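Local coordinates for protein sulfite dehydrogenase (Paracoccus pantotrophus, PDB 2XTS) that oxidises protein-bound sulfane sulfur at a molybdenum cofactor, working together with the heme c of a partner cytochrome subunit, at residues R74-A79 with S244-L249; E104-F109 with V192-F197; V300-D305 with T325-D330; A360-N365 with H369-Q374. All coordinates share one frame; numbering follows the deposited sequence.

All four contacts are largely buried, but their chemistry changes with their place in the fold. Interaction 1 is polar and lies at the molybdenum cofactor, where two segments far apart in sequence meet round shared ligands. Interaction 4, which touches interaction 1 through D248 and H369, is also polar: a helix end and the following loop are joined through an arginine that bonds to the backbone of a cobalt ligand. Interactions 2 and 3 are apolar and away from the cofactor and metal sites. The former packs a short helix on a strand in the molybdopterin-binding domain, the latter two strands in the dimerisation domain. Interactions 1, 2 and 3 also reach the second subunit.

Interaction 1: R74-A79 with S244-L249; sequences RHHSGA and SKYTDL. With MTE (phosphonic acidmono-(2-amino-5,6-dimercapto-4-oxo-3,7,8a,9,10,10a-hexahydro-4H-8-oxa-1,3,9,10-tetraaza-anthracen-7-ylmethyl)ester), chain E; 2MO (molybdenum (IV)oxide), chain F; HEC (heme c), chain K.
R74 and H76 approach the hydroxyl of Y246 from the opposite direction, while R74 and Y246 close on the molybdenum oxide. No hydrogen bond joins the segments directly: R74 NH2 lies 3.7 Å from Y246 OH, and the CE1 corner of H76 is 3.6 Å from the same oxygen, which sits at the edge of the imidazole, in its plane. The guanidinium and the phenol ring are turned 66° apart. Within segment 74-79, R74 NH1 is placed over the centre of the H76 ring, and it also donates to H75 O at 2.9 Å.

Hydrogen bonds from both segments converge on the bound groups. The oxygen OT2 of the molybdenum group takes both Y246 OH, at 2.5 Å, and R74 NE, at 3.1 Å; it lies in the guanidinium plane. This is the active-site pocket of a sulfite oxidase-like enzyme, where the two dithiolene sulfurs of the pterin bind the metal and C120 and A121 also line the molybdenum pocket. R74 N grips the pterin phosphate through O2P.

The heme is held by both segments. H76 ND1 donates to the propionate oxygen O2D at 3.2 Å, while S244 OG, anti to its own backbone N (chi1 179°), donates at 2.7 Å to O1A on the other propionate. R240 and S51 complete this grip on the heme.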
# COMPACT_ATOMS: atom_id res chain seq x y z
N ARG A 74 13.22 2.61 -12.15
CA ARG A 74 14.50 2.58 -12.86
C ARG A 74 14.30 1.71 -14.10
O ARG A 74 13.97 0.52 -13.98
CB ARG A 74 15.65 2.07 -11.99
CG ARG A 74 17.03 2.57 -12.40
CD ARG A 74 17.52 2.05 -13.72
NE ARG A 74 18.97 2.23 -13.78
CZ ARG A 74 19.66 2.65 -14.83
NH1 ARG A 74 19.06 2.97 -15.97
NH2 ARG A 74 20.98 2.78 -14.70
N HIS A 75 14.48 2.30 -15.27
CA HIS A 75 14.39 1.59 -16.56
C HIS A 75 15.67 1.78 -17.35
O HIS A 75 16.40 2.74 -17.13
CB HIS A 75 13.24 2.14 -17.43
CG HIS A 75 11.99 2.33 -16.68
ND1 HIS A 75 11.24 3.49 -16.65
CD2 HIS A 75 11.39 1.46 -15.83
CE1 HIS A 75 10.20 3.31 -15.85
NE2 HIS A 75 10.27 2.08 -15.35
N HIS A 76 15.88 0.89 -18.31
CA HIS A 76 16.99 1.02 -19.25
C HIS A 76 16.52 1.20 -20.70
O HIS A 76 17.29 1.70 -21.52
CB HIS A 76 17.98 -0.15 -19.16
CG HIS A 76 18.66 -0.27 -17.83
ND1 HIS A 76 19.99 0.02 -17.59
CD2 HIS A 76 18.15 -0.69 -16.65
CE1 HIS A 76 20.25 -0.20 -16.30
NE2 HIS A 76 19.15 -0.63 -15.72
N SER A 77 15.27 0.84 -21.01
CA SER A 77 14.67 1.15 -22.32
C SER A 77 13.22 1.56 -22.14
O SER A 77 12.40 1.36 -23.03
CB SER A 77 14.80 0.01 -23.33
OG SER A 77 14.15 -1.17 -22.89
N GLY A 78 12.93 2.19 -21.00
CA GLY A 78 11.59 2.71 -20.67
C GLY A 78 10.66 1.65 -20.08
O GLY A 78 10.97 0.47 -20.03
N ALA A 79 9.50 2.11 -19.62
CA ALA A 79 8.49 1.26 -19.02
C ALA A 79 7.60 0.74 -20.14
O ALA A 79 6.88 1.52 -20.76
CB ALA A 79 7.66 2.07 -18.02
N SER A 244 30.12 -4.40 -17.23
CA SER A 244 30.21 -2.97 -17.41
C SER A 244 29.59 -2.22 -16.23
O SER A 244 30.16 -1.26 -15.72
CB SER A 244 29.50 -2.55 -18.70
OG SER A 244 29.57 -1.15 -18.87
N LYS A 245 28.40 -2.67 -15.83
CA LYS A 245 27.63 -2.05 -14.77
C LYS A 245 27.49 -3.02 -13.61
O LYS A 245 27.74 -4.22 -13.74
CB LYS A 245 26.28 -1.63 -15.32
CG LYS A 245 26.40 -0.72 -16.54
CD LYS A 245 27.07 0.63 -16.24
CE LYS A 245 27.02 1.51 -17.46
NZ LYS A 245 27.51 2.87 -17.17
N TYR A 246 27.17 -2.47 -12.44
CA TYR A 246 26.99 -3.23 -11.19
C TYR A 246 28.24 -4.04 -10.87
O TYR A 246 28.20 -5.13 -10.30
CB TYR A 246 25.66 -4.01 -11.15
CG TYR A 246 24.55 -3.10 -11.58
CD1 TYR A 246 24.07 -2.12 -10.74
CD2 TYR A 246 24.06 -3.15 -12.87
CE1 TYR A 246 23.07 -1.22 -11.18
CE2 TYR A 246 23.10 -2.27 -13.32
CZ TYR A 246 22.62 -1.30 -12.50
OH TYR A 246 21.71 -0.42 -13.03
N THR A 247 29.38 -3.41 -11.16
CA THR A 247 30.70 -3.81 -10.70
C THR A 247 31.31 -2.58 -10.07
O THR A 247 31.02 -1.46 -10.49
CB THR A 247 31.59 -4.32 -11.83
OG1 THR A 247 31.64 -3.34 -12.87
CG2 THR A 247 31.06 -5.63 -12.40
N ASP A 248 32.14 -2.76 -9.05
CA ASP A 248 32.43 -1.69 -8.09
C ASP A 248 33.96 -1.47 -8.06
O ASP A 248 34.71 -2.27 -7.48
CB ASP A 248 31.94 -2.09 -6.69
CG ASP A 248 30.53 -2.65 -6.67
OD1 ASP A 248 29.77 -2.39 -7.62
OD2 ASP A 248 30.23 -3.38 -5.69
N LEU A 249 34.42 -0.40 -8.69
CA LEU A 249 35.83 -0.16 -8.89
C LEU A 249 36.49 0.19 -7.57
O LEU A 249 35.97 1.03 -6.81
CB LEU A 249 36.05 0.94 -9.93
CG LEU A 249 37.47 1.25 -10.39
CD1 LEU A 249 38.04 0.08 -11.16
CD2 LEU A 249 37.48 2.49 -11.23
N1 MTE E . 14.17 -5.01 -15.35
C2 MTE E . 14.16 -4.79 -16.66
N2 MTE E . 13.60 -5.71 -17.48
N3 MTE E . 14.67 -3.66 -17.20
C4 MTE E . 15.25 -2.68 -16.45
O4 MTE E . 15.68 -1.67 -17.02
N5 MTE E . 15.95 -2.01 -14.14
C6 MTE E . 16.41 -2.66 -12.93
C7 MTE E . 15.37 -3.53 -12.24
N8 MTE E . 14.77 -4.43 -13.19
C9 MTE E . 15.32 -2.87 -15.01
C10 MTE E . 14.75 -4.12 -14.49
C1' MTE E . 16.99 -1.69 -11.91
S1' MTE E . 18.57 -1.00 -12.21
C2' MTE E . 16.35 -1.40 -10.76
S2' MTE E . 17.07 -0.45 -9.52
C3' MTE E . 14.96 -1.96 -10.52
O3' MTE E . 14.41 -2.68 -11.64
C4' MTE E . 13.99 -0.84 -10.22
O4' MTE E . 12.70 -1.39 -9.92
P MTE E . 11.46 -0.37 -10.00
O1P MTE E . 11.88 0.68 -8.92
O2P MTE E . 11.41 0.29 -11.34
O3P MTE E . 10.27 -1.16 -9.58
MO 2MO F . 19.34 -0.12 -10.15
OT1 2MO F . 20.31 -1.36 -9.30
OT2 2MO F . 20.40 0.98 -11.37
FE HEC K . 24.53 2.19 -27.91
CHA HEC K . 25.12 1.63 -24.61
CHB HEC K . 26.81 -0.21 -28.71
CHC HEC K . 23.68 2.51 -31.14
CHD HEC K . 22.77 4.97 -27.16
NA HEC K . 25.73 0.95 -26.87
C1A HEC K . 25.87 0.93 -25.50
C2A HEC K . 26.91 -0.01 -25.14
C3A HEC K . 27.37 -0.52 -26.29
C4A HEC K . 26.64 0.08 -27.38
CMA HEC K . 28.49 -1.57 -26.49
CAA HEC K . 27.36 -0.31 -23.69
CBA HEC K . 28.34 0.75 -23.18
CGA HEC K . 28.88 0.43 -21.81
O1A HEC K . 28.17 -0.15 -20.99
O2A HEC K . 30.07 0.77 -21.62
NB HEC K . 25.08 1.30 -29.58
C1B HEC K . 26.03 0.30 -29.73
C2B HEC K . 25.97 -0.20 -31.09
C3B HEC K . 25.13 0.57 -31.78
C4B HEC K . 24.54 1.50 -30.84
CMB HEC K . 26.95 -1.27 -31.62
CAB HEC K . 24.71 0.46 -33.24
CBB HEC K . 24.25 -1.00 -33.54
NC HEC K . 23.41 3.52 -28.95
C1C HEC K . 23.22 3.49 -30.30
C2C HEC K . 22.42 4.62 -30.67
C3C HEC K . 22.16 5.31 -29.56
C4C HEC K . 22.83 4.65 -28.47
CMC HEC K . 21.94 4.92 -32.11
CAC HEC K . 21.42 6.63 -29.32
CBC HEC K . 20.11 6.89 -29.97
ND HEC K . 24.03 3.11 -26.19
C1D HEC K . 23.18 4.20 -26.11
C2D HEC K . 22.85 4.47 -24.73
C3D HEC K . 23.55 3.43 -23.96
C4D HEC K . 24.27 2.64 -24.91
CMD HEC K . 21.91 5.51 -24.14
CAD HEC K . 23.48 3.27 -22.45
CBD HEC K . 22.31 2.35 -22.10
CGD HEC K . 22.20 2.07 -20.62
O1D HEC K . 23.13 2.41 -19.85
O2D HEC K . 21.21 1.42 -20.24

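Interaction 2: E104-F109 with V192-F197; sequences EDLLRF and VMLAFF
L106, the last residue of the short helix 103-106, and L107 just after it pack against L194 and F196 of strand 193-198, a member of the antiparallel sheet in the molybdopterin-binding domain. The strand carries a classic beta bulge here, with F196 and F197 both facing V149 on the neighbouring strand 143-152. The helix gives way to a type I turn from L106 to F109; L106 points toward the strand, while L107 reaches it only with its end.

The aromatic ring of F196 takes most of the contact. L106 approaches it with the root of its side chain, CB standing 3.7 Å from F196 CZ, and meets the ring obliquely. The backbone oxygen of L106 is close to the same end of the ring, 3.8 Å from F196 CE2. L107 adds a looser touch, its CD2 methyl 4.3 Å from F196 CD2. F103, one residue before this segment, meets the F196 ring edge-to-face, and A211 also touches F196, so that it is flanked by these two as well as by the leucines.

Further along, L106 and L194 cross at about a right angle. L194 has CG anti to its backbone N (chi1 -175°), which brings its CD2 methyl to L106. L156 of helix 153-160 and Y87 add to the cover over L106. On the outer side, R108 bonds to backbone oxygens of P283 and K281 of the second subunit, so this helix end also meets the dimer partner. The two leucines touch methyl to methyl, L106 CD1 lying 3.9 Å from L194 CD2.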
# COMPACT_ATOMS: atom_id res chain seq x y z
N GLU A 104 -2.01 -17.13 -17.49
CA GLU A 104 -3.05 -17.99 -16.95
C GLU A 104 -2.44 -19.18 -16.21
O GLU A 104 -2.91 -19.54 -15.12
CB GLU A 104 -3.96 -18.44 -18.08
CG GLU A 104 -5.00 -19.43 -17.68
CD GLU A 104 -5.87 -19.84 -18.85
OE1 GLU A 104 -7.01 -19.33 -18.95
OE2 GLU A 104 -5.41 -20.68 -19.65
N ASP A 105 -1.39 -19.78 -16.79
CA ASP A 105 -0.70 -20.90 -16.15
C ASP A 105 -0.11 -20.47 -14.79
O ASP A 105 -0.16 -21.20 -13.80
CB ASP A 105 0.47 -21.44 -16.99
CG ASP A 105 0.07 -22.05 -18.31
OD1 ASP A 105 -1.03 -22.63 -18.42
OD2 ASP A 105 0.93 -22.00 -19.23
N LEU A 106 0.54 -19.32 -14.79
CA LEU A 106 1.25 -18.87 -13.61
C LEU A 106 0.33 -18.62 -12.41
O LEU A 106 0.75 -18.79 -11.27
CB LEU A 106 2.06 -17.63 -13.95
CG LEU A 106 3.22 -17.90 -14.92
CD1 LEU A 106 3.86 -16.61 -15.34
CD2 LEU A 106 4.30 -18.84 -14.37
N LEU A 107 -0.92 -18.24 -12.68
CA LEU A 107 -1.91 -18.04 -11.62
C LEU A 107 -2.39 -19.35 -11.00
O LEU A 107 -3.21 -19.33 -10.09
CB LEU A 107 -3.12 -17.26 -12.14
CG LEU A 107 -2.88 -15.80 -12.52
CD1 LEU A 107 -4.13 -15.30 -13.20
CD2 LEU A 107 -2.56 -14.94 -11.29
N ARG A 108 -1.88 -20.49 -11.46
CA ARG A 108 -2.31 -21.80 -10.97
C ARG A 108 -1.30 -22.49 -10.09
O ARG A 108 -1.60 -23.55 -9.55
CB ARG A 108 -2.69 -22.68 -12.16
CG ARG A 108 -3.76 -22.09 -13.02
CD ARG A 108 -4.01 -22.91 -14.25
NE ARG A 108 -4.60 -24.18 -13.91
CZ ARG A 108 -4.95 -25.11 -14.79
NH1 ARG A 108 -4.73 -24.93 -16.08
NH2 ARG A 108 -5.52 -26.23 -14.36
N PHE A 109 -0.10 -21.91 -9.95
CA PHE A 109 0.91 -22.45 -9.04
C PHE A 109 0.71 -22.01 -7.60
O PHE A 109 0.17 -20.94 -7.33
CB PHE A 109 2.31 -21.98 -9.45
CG PHE A 109 2.89 -22.70 -10.64
CD1 PHE A 109 3.57 -23.90 -10.48
CD2 PHE A 109 2.75 -22.19 -11.93
CE1 PHE A 109 4.13 -24.55 -11.57
CE2 PHE A 109 3.30 -22.85 -13.02
CZ PHE A 109 3.97 -24.02 -12.83
N VAL A 192 13.86 -16.33 -3.96
CA VAL A 192 13.52 -15.55 -5.16
C VAL A 192 12.11 -15.92 -5.61
O VAL A 192 11.77 -17.09 -5.71
CB VAL A 192 14.53 -15.70 -6.33
CG1 VAL A 192 14.14 -14.82 -7.53
CG2 VAL A 192 15.93 -15.36 -5.87
N MET A 193 11.31 -14.91 -5.88
CA MET A 193 9.91 -15.05 -6.26
C MET A 193 9.68 -14.41 -7.62
O MET A 193 10.28 -13.38 -7.95
CB MET A 193 9.03 -14.36 -5.20
CG MET A 193 7.55 -14.21 -5.52
SD MET A 193 6.71 -12.99 -4.52
CE MET A 193 7.01 -13.71 -2.91
N LEU A 194 8.79 -15.01 -8.41
CA LEU A 194 8.14 -14.33 -9.53
C LEU A 194 6.86 -13.72 -8.98
O LEU A 194 5.89 -14.42 -8.69
CB LEU A 194 7.86 -15.32 -10.68
CG LEU A 194 7.28 -14.72 -11.95
CD1 LEU A 194 8.32 -13.85 -12.66
CD2 LEU A 194 6.72 -15.81 -12.85
N ALA A 195 6.88 -12.40 -8.85
CA ALA A 195 5.79 -11.66 -8.22
C ALA A 195 4.83 -11.12 -9.25
O ALA A 195 5.24 -10.62 -10.28
CB ALA A 195 6.34 -10.52 -7.40
N PHE A 196 3.54 -11.23 -8.95
CA PHE A 196 2.48 -10.64 -9.78
C PHE A 196 1.72 -9.56 -9.07
O PHE A 196 1.12 -8.69 -9.74
CB PHE A 196 1.42 -11.65 -10.23
CG PHE A 196 1.93 -13.02 -10.48
CD1 PHE A 196 2.94 -13.22 -11.43
CD2 PHE A 196 1.41 -14.11 -9.80
CE1 PHE A 196 3.43 -14.49 -11.67
CE2 PHE A 196 1.90 -15.39 -10.05
CZ PHE A 196 2.91 -15.57 -10.98
N PHE A 197 1.71 -9.59 -7.75
CA PHE A 197 0.97 -8.58 -6.97
C PHE A 197 1.94 -7.83 -6.08
O PHE A 197 2.88 -8.42 -5.56
CB PHE A 197 -0.06 -9.27 -6.07
CG PHE A 197 -1.10 -10.02 -6.80
CD1 PHE A 197 -2.27 -9.43 -7.24
CD2 PHE A 197 -0.91 -11.36 -7.04
CE1 PHE A 197 -3.23 -10.19 -7.92
CE2 PHE A 197 -1.87 -12.10 -7.71
CZ PHE A 197 -3.03 -11.52 -8.13

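Interaction 3: V300-D305 with T325-D330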
# COMPACT_ATOMS: atom_id res chain seq x y z
N VAL A 300 18.40 0.88 15.83
CA VAL A 300 18.89 2.08 15.20
C VAL A 300 19.30 3.06 16.27
O VAL A 300 18.53 3.36 17.17
CB VAL A 300 17.85 2.74 14.25
CG1 VAL A 300 18.48 3.93 13.53
CG2 VAL A 300 17.29 1.71 13.26
N ASP A 301 20.54 3.55 16.17
CA ASP A 301 21.03 4.61 17.06
C ASP A 301 20.95 5.95 16.34
O ASP A 301 21.17 6.01 15.13
CB ASP A 301 22.46 4.33 17.51
CG ASP A 301 22.59 3.04 18.30
OD1 ASP A 301 21.64 2.62 18.98
OD2 ASP A 301 23.68 2.43 18.20
N VAL A 302 20.64 7.01 17.07
CA VAL A 302 20.54 8.35 16.55
C VAL A 302 21.50 9.27 17.33
O VAL A 302 21.60 9.16 18.56
CB VAL A 302 19.09 8.85 16.63
CG1 VAL A 302 19.00 10.34 16.35
CG2 VAL A 302 18.23 8.08 15.67
N SER A 303 22.22 10.12 16.61
CA SER A 303 23.06 11.14 17.22
C SER A 303 22.55 12.51 16.84
O SER A 303 22.09 12.72 15.72
CB SER A 303 24.51 10.98 16.76
OG SER A 303 25.36 11.99 17.32
N LEU A 304 22.61 13.45 17.79
CA LEU A 304 22.32 14.84 17.52
C LEU A 304 23.56 15.70 17.36
O LEU A 304 23.43 16.90 17.10
CB LEU A 304 21.46 15.43 18.66
CG LEU A 304 20.28 14.59 19.16
CD1 LEU A 304 19.56 15.37 20.24
CD2 LEU A 304 19.33 14.20 18.01
N ASP A 305 24.74 15.10 17.58
CA ASP A 305 25.98 15.85 17.67
C ASP A 305 27.07 15.29 16.78
O ASP A 305 28.25 15.36 17.09
CB ASP A 305 26.42 15.99 19.14
CG ASP A 305 26.72 14.68 19.81
OD1 ASP A 305 26.71 13.61 19.16
OD2 ASP A 305 27.02 14.74 21.04
N THR A 325 12.21 -0.64 7.73
CA THR A 325 11.89 -0.60 9.15
C THR A 325 11.86 0.86 9.59
O THR A 325 12.80 1.60 9.32
CB THR A 325 12.96 -1.41 9.92
OG1 THR A 325 13.06 -2.71 9.33
CG2 THR A 325 12.65 -1.53 11.41
N ARG A 326 10.79 1.25 10.27
CA ARG A 326 10.61 2.62 10.72
C ARG A 326 11.15 2.79 12.11
O ARG A 326 10.89 1.96 12.96
CB ARG A 326 9.12 2.94 10.70
CG ARG A 326 8.75 4.34 11.20
CD ARG A 326 9.34 5.52 10.41
NE ARG A 326 9.01 5.42 8.99
CZ ARG A 326 9.38 6.30 8.06
NH1 ARG A 326 10.11 7.36 8.37
NH2 ARG A 326 9.06 6.09 6.80
N PHE A 327 11.90 3.86 12.34
CA PHE A 327 12.35 4.21 13.69
C PHE A 327 11.98 5.63 14.05
O PHE A 327 11.81 6.49 13.18
CB PHE A 327 13.88 4.02 13.89
CG PHE A 327 14.75 4.95 13.08
CD1 PHE A 327 15.14 6.18 13.59
CD2 PHE A 327 15.19 4.60 11.82
CE1 PHE A 327 15.94 7.04 12.84
CE2 PHE A 327 16.01 5.45 11.06
CZ PHE A 327 16.38 6.66 11.57
N HIS A 328 11.86 5.87 15.36
CA HIS A 328 11.54 7.18 15.89
C HIS A 328 12.35 7.49 17.12
O HIS A 328 12.65 6.60 17.92
CB HIS A 328 10.08 7.30 16.31
CG HIS A 328 9.11 7.21 15.18
ND1 HIS A 328 8.87 8.22 14.28
CD2 HIS A 328 8.28 6.19 14.84
CE1 HIS A 328 7.96 7.81 13.40
NE2 HIS A 328 7.59 6.58 13.72
N LEU A 329 12.68 8.76 17.28
CA LEU A 329 13.24 9.29 18.52
C LEU A 329 12.60 10.64 18.74
O LEU A 329 12.65 11.51 17.88
CB LEU A 329 14.77 9.43 18.48
CG LEU A 329 15.46 9.90 19.77
CD1 LEU A 329 15.50 8.77 20.79
CD2 LEU A 329 16.85 10.46 19.56
N ASP A 330 11.96 10.80 19.91
CA ASP A 330 11.34 12.05 20.26
C ASP A 330 12.29 12.85 21.11
O ASP A 330 12.81 12.34 22.10
CB ASP A 330 10.03 11.76 20.98
CG ASP A 330 9.07 10.99 20.08
OD1 ASP A 330 8.69 11.56 19.04
OD2 ASP A 330 8.67 9.84 20.43
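The CG of F327 is held between its backbone N and carbonyl carbon (chi1 67°), which turns the ring toward V300, and V300 in turn has CG1 anti to its own N (chi1 -175°), with that methyl over the ring. The result is a CH-pi contact: V300 CG1 stands 3.7 Å from the centroid of the F327 ring, only 7° off its normal. V302 meets the same ring obliquely through its other branch, CG2 coming to 3.8 Å from F327 CE1, while its CG1 turns to L329, 3.9 Å from CD2.

The strands 297-303 and 325-333 share no backbone hydrogen bonds here. They run in roughly the same direction within the immunoglobulin-like (E-set) beta fold, and the interrupted strand 311-316 pairs with both. V300, V302, F327 and L329 point toward the opposite segment, whereas D301 and S303 point the other way, where D301 forms salt bridges with R299 and R343. Replacing F327 with an alanine would probably strip the V300 methyl of its aromatic surface and open a gap beside V302. S342 of strand 338-346 also touches the F327 side chain, and A290 of strand 282-291 packs on V300.

Interaction 4: A360-N365 with H369-Q374. With CO (cobalt (II) ion), chain G.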
# COMPACT_ATOMS: atom_id res chain seq x y z
N ALA A 360 37.76 4.59 3.13
CA ALA A 360 39.09 4.13 3.55
C ALA A 360 39.42 2.79 2.90
O ALA A 360 40.59 2.49 2.66
CB ALA A 360 39.17 4.03 5.08
N ILE A 361 38.40 1.97 2.66
CA ILE A 361 38.57 0.66 2.05
C ILE A 361 38.37 0.69 0.54
O ILE A 361 39.11 0.05 -0.20
CB ILE A 361 37.59 -0.36 2.68
CG1 ILE A 361 37.90 -0.49 4.18
CG2 ILE A 361 37.67 -1.72 1.99
CD1 ILE A 361 36.91 -1.29 4.95
N ARG A 362 37.36 1.42 0.08
CA ARG A 362 36.95 1.36 -1.32
C ARG A 362 37.38 2.51 -2.20
O ARG A 362 37.21 2.44 -3.41
CB ARG A 362 35.43 1.34 -1.39
CG ARG A 362 34.78 0.18 -0.69
CD ARG A 362 33.30 0.29 -0.79
NE ARG A 362 32.55 -0.65 -0.01
CZ ARG A 362 31.24 -0.73 -0.07
NH1 ARG A 362 30.56 0.03 -0.94
NH2 ARG A 362 30.59 -1.54 0.75
N GLY A 363 37.92 3.57 -1.62
CA GLY A 363 38.16 4.77 -2.36
C GLY A 363 36.84 5.42 -2.74
O GLY A 363 35.82 5.23 -2.08
N ARG A 364 36.88 6.18 -3.83
CA ARG A 364 35.84 7.13 -4.18
C ARG A 364 35.03 6.73 -5.41
O ARG A 364 34.04 7.38 -5.71
CB ARG A 364 36.46 8.51 -4.38
CG ARG A 364 37.26 8.94 -3.16
CD ARG A 364 37.83 10.33 -3.24
NE ARG A 364 36.82 11.37 -3.07
CZ ARG A 364 36.38 11.81 -1.89
NH1 ARG A 364 36.82 11.29 -0.75
NH2 ARG A 364 35.48 12.79 -1.84
N ASN A 365 35.47 5.69 -6.13
CA ASN A 365 34.90 5.37 -7.45
C ASN A 365 34.09 4.06 -7.49
O ASN A 365 33.90 3.48 -8.55
CB ASN A 365 36.01 5.39 -8.51
CG ASN A 365 36.56 6.79 -8.76
OD1 ASN A 365 37.76 7.04 -8.64
ND2 ASN A 365 35.68 7.69 -9.12
N HIS A 369 26.54 0.76 -3.87
CA HIS A 369 26.66 0.26 -2.50
C HIS A 369 27.14 1.29 -1.48
O HIS A 369 27.87 0.98 -0.55
CB HIS A 369 27.51 -1.01 -2.45
CG HIS A 369 26.92 -2.13 -3.25
ND1 HIS A 369 25.87 -2.90 -2.80
CD2 HIS A 369 27.24 -2.62 -4.47
CE1 HIS A 369 25.54 -3.79 -3.73
NE2 HIS A 369 26.36 -3.65 -4.75
N ASN A 370 26.69 2.54 -1.63
CA ASN A 370 26.93 3.55 -0.61
C ASN A 370 25.91 3.47 0.52
O ASN A 370 24.84 4.08 0.45
CB ASN A 370 26.93 4.94 -1.22
CG ASN A 370 27.30 6.00 -0.21
OD1 ASN A 370 27.56 5.68 0.97
ND2 ASN A 370 27.33 7.26 -0.64
N ASN A 371 26.28 2.75 1.57
CA ASN A 371 25.44 2.68 2.76
C ASN A 371 25.97 3.54 3.91
O ASN A 371 25.58 3.33 5.05
CB ASN A 371 25.17 1.25 3.22
CG ASN A 371 26.41 0.50 3.63
OD1 ASN A 371 27.47 0.60 3.00
ND2 ASN A 371 26.28 -0.29 4.70
N GLY A 372 26.83 4.52 3.62
CA GLY A 372 27.41 5.35 4.66
C GLY A 372 26.38 6.16 5.44
O GLY A 372 25.33 6.55 4.94
N ILE A 373 26.70 6.42 6.70
CA ILE A 373 25.88 7.24 7.57
C ILE A 373 25.69 8.62 6.97
O ILE A 373 26.65 9.28 6.59
CB ILE A 373 26.51 7.34 8.99
CG1 ILE A 373 26.44 5.99 9.71
CG2 ILE A 373 25.89 8.42 9.86
CD1 ILE A 373 27.31 5.92 10.97
N GLN A 374 24.44 9.04 6.90
CA GLN A 374 24.05 10.36 6.44
C GLN A 374 24.01 11.35 7.60
O GLN A 374 23.53 11.02 8.69
CB GLN A 374 22.64 10.27 5.81
CG GLN A 374 22.07 11.61 5.35
CD GLN A 374 22.84 12.24 4.21
OE1 GLN A 374 23.37 13.37 4.30
NE2 GLN A 374 22.94 11.52 3.13
CO CO G . 26.50 -4.85 -6.53
O HOH W 1 27.72 -1.63 1.31
O HOH W 2 26.76 -6.18 -8.21
O HOH W 3 27.25 -3.22 -7.67
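R362 and H369 cross at about a right angle, the guanidinium and imidazole planes 76° apart, and the arginine meets the histidine's backbone instead of its ring. Fully extended from CG to NE, the R362 chain carries its NH1 to H369 O, and the two form a 2.9 Å hydrogen bond that is moderately bent (143° at the hydrogen). The donor stands above the carbonyl plane, 50° out of it. NH1 also brushes the histidine stem, 3.6 Å from H369 CB.

The imidazole itself points elsewhere: H369 NE2 binds the cobalt ion at 2.1 Å. Waters 2 and 3, together with E219 and T259, also bind the metal. R362 closes helix 355-362, G363 leaving the helical conformation with positive phi, and the loop after it returns to lie against the arginine. Within that loop N370 forms an Asx turn, its OD1 accepting from G372 N at 3.0 Å.

N371 meets the guanidinium through a water. Water 1, in the guanidinium plane, accepts from R362 NH2 at 2.9 Å and is hydrogen-bonded to N371 OD1 at 2.8 Å, while N371 ND2 is bonded to A264 O. The NE of R362 is committed to a salt bridge with E155 of the cytochrome subunit. A leucine in place of R362 would probably leave H369 O without this donor and the carboxylate of that E155 without this salt-bridge partner. W128 packs on the arginine within this chain, and R151 of the cytochrome subunit touches both R362 and H369.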